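Side-chain contact in dihydropteridine reductase (Dictyostelium discoideum, PDB 3ORF), which reduces quinonoid dihydropteridine to tetrahydropteridine at the expense of NADH or NADPH, working as a homodimer of the short-chain dehydrogenase/reductase family: residues Phe41-Ser46 with Asn57-His62. Numbering follows the deposited sequence.
Sequences FFKSKS and NPNADH
Lys43 reaches from the last turn of helix 33-44 to the loop carrying Asn59, and nearly all of the contact runs along this one side chain. Its CB already points toward the loop; CG stands anti to the backbone N (chi1 -171°), and from there the chain is fully extended. This carries the ammonium across a gap of 7.7 Å between Lys43 CA and Ala60 CA. CD is the first atom to arrive, 3.5 Å from Asn59 O, and CE follows close to the same oxygen while passing Asp61 OD1 at 4.1 Å. NZ then donates a hydrogen bond of 2.8 Å to Asn59 O, lying in the carbonyl plane on a lone pair, with a C=O...N angle of 143°. Asp61 OD1 stays 4.2 Å from NZ, too far for a salt bridge, yet its charge would still favour the ammonium electrostatically. A methionine in place of Lys43 would probably leave Asn59 O without this donor and Asp61 without its nearby positive charge. The acceptor belongs to a type I turn from Asn57 to Ala60, closed by Ala60 N to Asn57 O at 2.9 Å. Within the Rossmann fold, this surface contact ties the C-terminal end of helix 33-44, finished by a Schellman motif at Ser46, to the connection between parallel strands 48-53 and 62-65, the latter at the sheet's edge within the chain.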
ATOM      1  N   PHE A  41       7.039 -10.423 -27.629  1.00 38.42           N
ATOM      2  CA  PHE A  41       6.351 -11.680 -27.816  1.00 38.66           C
ATOM      3  C   PHE A  41       4.938 -11.459 -28.395  1.00 38.50           C
ATOM      4  O   PHE A  41       4.494 -12.196 -29.298  1.00 38.94           O
ATOM      5  CB  PHE A  41       6.252 -12.460 -26.480  1.00 38.95           C
ATOM      6  CG  PHE A  41       5.775 -13.865 -26.646  1.00 40.21           C
ATOM      7  CD1 PHE A  41       6.689 -14.924 -26.745  1.00 42.83           C
ATOM      8  CD2 PHE A  41       4.392 -14.142 -26.765  1.00 41.12           C
ATOM      9  CE1 PHE A  41       6.204 -16.294 -26.937  1.00 44.40           C
ATOM     10  CE2 PHE A  41       3.917 -15.473 -26.941  1.00 41.88           C
ATOM     11  CZ  PHE A  41       4.832 -16.546 -27.035  1.00 42.15           C
ATOM     12  N   PHE A  42       4.211 -10.476 -27.891  1.00 37.25           N
ATOM     13  CA  PHE A  42       2.879 -10.279 -28.487  1.00 38.30           C
ATOM     14  C   PHE A  42       2.939  -9.892 -29.945  1.00 40.14           C
ATOM     15  O   PHE A  42       2.187 -10.429 -30.751  1.00 40.25           O
ATOM     16  CB  PHE A  42       1.985  -9.354 -27.680  1.00 37.10           C
ATOM     17  CG  PHE A  42       1.266 -10.076 -26.535  1.00 37.37           C
ATOM     18  CD1 PHE A  42       2.007 -10.647 -25.463  1.00 32.37           C
ATOM     19  CD2 PHE A  42      -0.114 -10.174 -26.521  1.00 34.74           C
ATOM     20  CE1 PHE A  42       1.383 -11.302 -24.404  1.00 31.95           C
ATOM     21  CE2 PHE A  42      -0.785 -10.832 -25.432  1.00 36.73           C
ATOM     22  CZ  PHE A  42      -0.026 -11.436 -24.388  1.00 33.69           C
ATOM     23  N   LYS A  43       3.874  -8.997 -30.256  1.00 42.84           N
ATOM     24  CA  LYS A  43       4.124  -8.522 -31.618  1.00 45.80           C
ATOM     25  C   LYS A  43       4.422  -9.724 -32.543  1.00 47.41           C
ATOM     26  O   LYS A  43       3.828  -9.824 -33.605  1.00 49.05           O
ATOM     27  CB  LYS A  43       5.210  -7.449 -31.618  1.00 45.30           C
ATOM     28  CG  LYS A  43       5.410  -6.728 -32.960  1.00 51.87           C
ATOM     29  CD  LYS A  43       6.499  -5.688 -32.833  1.00 53.87           C
ATOM     30  CE  LYS A  43       6.976  -5.160 -34.201  1.00 60.96           C
ATOM     31  NZ  LYS A  43       7.805  -3.906 -34.112  1.00 61.46           N
ATOM     32  N   SER A  44       5.210 -10.703 -32.080  1.00 47.23           N
ATOM     33  CA  SER A  44       5.436 -11.933 -32.869  1.00 48.05           C
ATOM     34  C   SER A  44       4.197 -12.797 -33.154  1.00 48.28           C
ATOM     35  O   SER A  44       4.177 -13.573 -34.088  1.00 50.52           O
ATOM     36  CB  SER A  44       6.566 -12.771 -32.258  1.00 47.52           C
ATOM     37  OG  SER A  44       6.087 -13.697 -31.315  1.00 48.00           O
ATOM     38  N   LYS A  45       3.154 -12.673 -32.353  1.00 46.75           N
ATOM     39  CA  LYS A  45       1.914 -13.435 -32.561  1.00 46.55           C
ATOM     40  C   LYS A  45       0.890 -12.544 -33.275  1.00 46.35           C
ATOM     41  O   LYS A  45      -0.306 -12.819 -33.303  1.00 47.19           O
ATOM     42  CB  LYS A  45       1.404 -13.951 -31.195  1.00 45.88           C
ATOM     43  CG  LYS A  45       2.359 -14.986 -30.550  1.00 46.39           C
ATOM     44  CD  LYS A  45       2.191 -16.375 -31.206  1.00 52.35           C
ATOM     45  CE  LYS A  45       3.041 -17.418 -30.498  1.00 53.29           C
ATOM     46  NZ  LYS A  45       4.460 -17.256 -30.850  1.00 53.83           N
ATOM     47  N   SER A  46       1.390 -11.446 -33.838  1.00 46.71           N
ATOM     48  CA  SER A  46       0.592 -10.512 -34.624  1.00 48.13           C
ATOM     49  C   SER A  46      -0.470  -9.718 -33.847  1.00 47.65           C
ATOM     50  O   SER A  46      -1.459  -9.334 -34.432  1.00 49.02           O
ATOM     51  CB  SER A  46      -0.012 -11.211 -35.874  1.00 51.18           C
ATOM     52  OG  SER A  46       1.016 -11.871 -36.631  1.00 53.14           O
ATOM     53  N   ASN A  57       9.225   3.011 -26.319  1.00 42.85           N
ATOM     54  CA  ASN A  57       9.606   1.666 -26.749  1.00 43.06           C
ATOM     55  C   ASN A  57       9.367   1.609 -28.232  1.00 45.23           C
ATOM     56  O   ASN A  57       8.211   1.350 -28.666  1.00 45.34           O
ATOM     57  CB  ASN A  57       8.812   0.539 -26.081  1.00 40.98           C
ATOM     58  CG  ASN A  57       9.294  -0.846 -26.545  1.00 43.37           C
ATOM     59  OD1 ASN A  57       8.939  -1.875 -25.944  1.00 39.46           O
ATOM     60  ND2 ASN A  57      10.111  -0.883 -27.622  1.00 38.69           N
ATOM     61  N   PRO A  58      10.438   1.861 -29.029  1.00 46.64           N
ATOM     62  CA  PRO A  58      10.229   2.084 -30.473  1.00 49.16           C
ATOM     63  C   PRO A  58       9.828   0.777 -31.109  1.00 49.59           C
ATOM     64  O   PRO A  58       9.234   0.785 -32.126  1.00 51.21           O
ATOM     65  CB  PRO A  58      11.607   2.570 -30.976  1.00 50.07           C
ATOM     66  CG  PRO A  58      12.618   2.030 -29.962  1.00 48.34           C
ATOM     67  CD  PRO A  58      11.871   1.867 -28.645  1.00 46.35           C
ATOM     68  N   ASN A  59      10.117  -0.348 -30.475  1.00 50.04           N
ATOM     69  CA  ASN A  59       9.681  -1.644 -30.991  1.00 51.34           C
ATOM     70  C   ASN A  59       8.157  -1.833 -30.938  1.00 51.14           C
ATOM     71  O   ASN A  59       7.587  -2.603 -31.687  1.00 52.44           O
ATOM     72  CB  ASN A  59      10.434  -2.754 -30.254  1.00 51.42           C
ATOM     73  CG  ASN A  59      10.117  -4.153 -30.793  1.00 55.24           C
ATOM     74  OD1 ASN A  59       9.664  -5.031 -30.044  1.00 55.46           O
ATOM     75  ND2 ASN A  59      10.368  -4.368 -32.095  1.00 58.85           N
ATOM     76  N   ALA A  60       7.479  -1.103 -30.074  1.00 50.55           N
ATOM     77  CA  ALA A  60       6.040  -1.206 -30.011  1.00 50.57           C
ATOM     78  C   ALA A  60       5.383  -0.411 -31.136  1.00 52.55           C
ATOM     79  O   ALA A  60       5.951   0.584 -31.651  1.00 52.67           O
ATOM     80  CB  ALA A  60       5.539  -0.717 -28.677  1.00 49.56           C
ATOM     81  N   ASP A  61       4.159  -0.842 -31.471  1.00 52.68           N
ATOM     82  CA  ASP A  61       3.381  -0.266 -32.557  1.00 54.64           C
ATOM     83  C   ASP A  61       2.915   1.122 -32.166  1.00 54.08           C
ATOM     84  O   ASP A  61       2.863   2.024 -33.001  1.00 54.11           O
ATOM     85  CB  ASP A  61       2.247  -1.230 -33.034  1.00 55.12           C
ATOM     86  CG  ASP A  61       2.824  -2.561 -33.582  1.00 58.78           C
ATOM     87  OD1 ASP A  61       3.812  -2.520 -34.382  1.00 62.02           O
ATOM     88  OD2 ASP A  61       2.364  -3.652 -33.171  1.00 62.52           O
ATOM     89  N   HIS A  62       2.600   1.298 -30.889  1.00 51.73           N
ATOM     90  CA  HIS A  62       2.354   2.634 -30.401  1.00 52.44           C
ATOM     91  C   HIS A  62       3.074   2.808 -29.086  1.00 50.51           C
ATOM     92  O   HIS A  62       2.988   1.943 -28.213  1.00 48.82           O
ATOM     93  CB  HIS A  62       0.877   2.858 -30.158  1.00 53.12           C
ATOM     94  CG  HIS A  62       0.013   2.729 -31.372  1.00 57.55           C
ATOM     95  ND1 HIS A  62      -0.332   3.811 -32.157  1.00 62.70           N
ATOM     96  CD2 HIS A  62      -0.638   1.660 -31.892  1.00 60.24           C
ATOM     97  CE1 HIS A  62      -1.140   3.408 -33.122  1.00 65.04           C
ATOM     98  NE2 HIS A  62      -1.348   2.108 -32.981  1.00 65.61           N
TER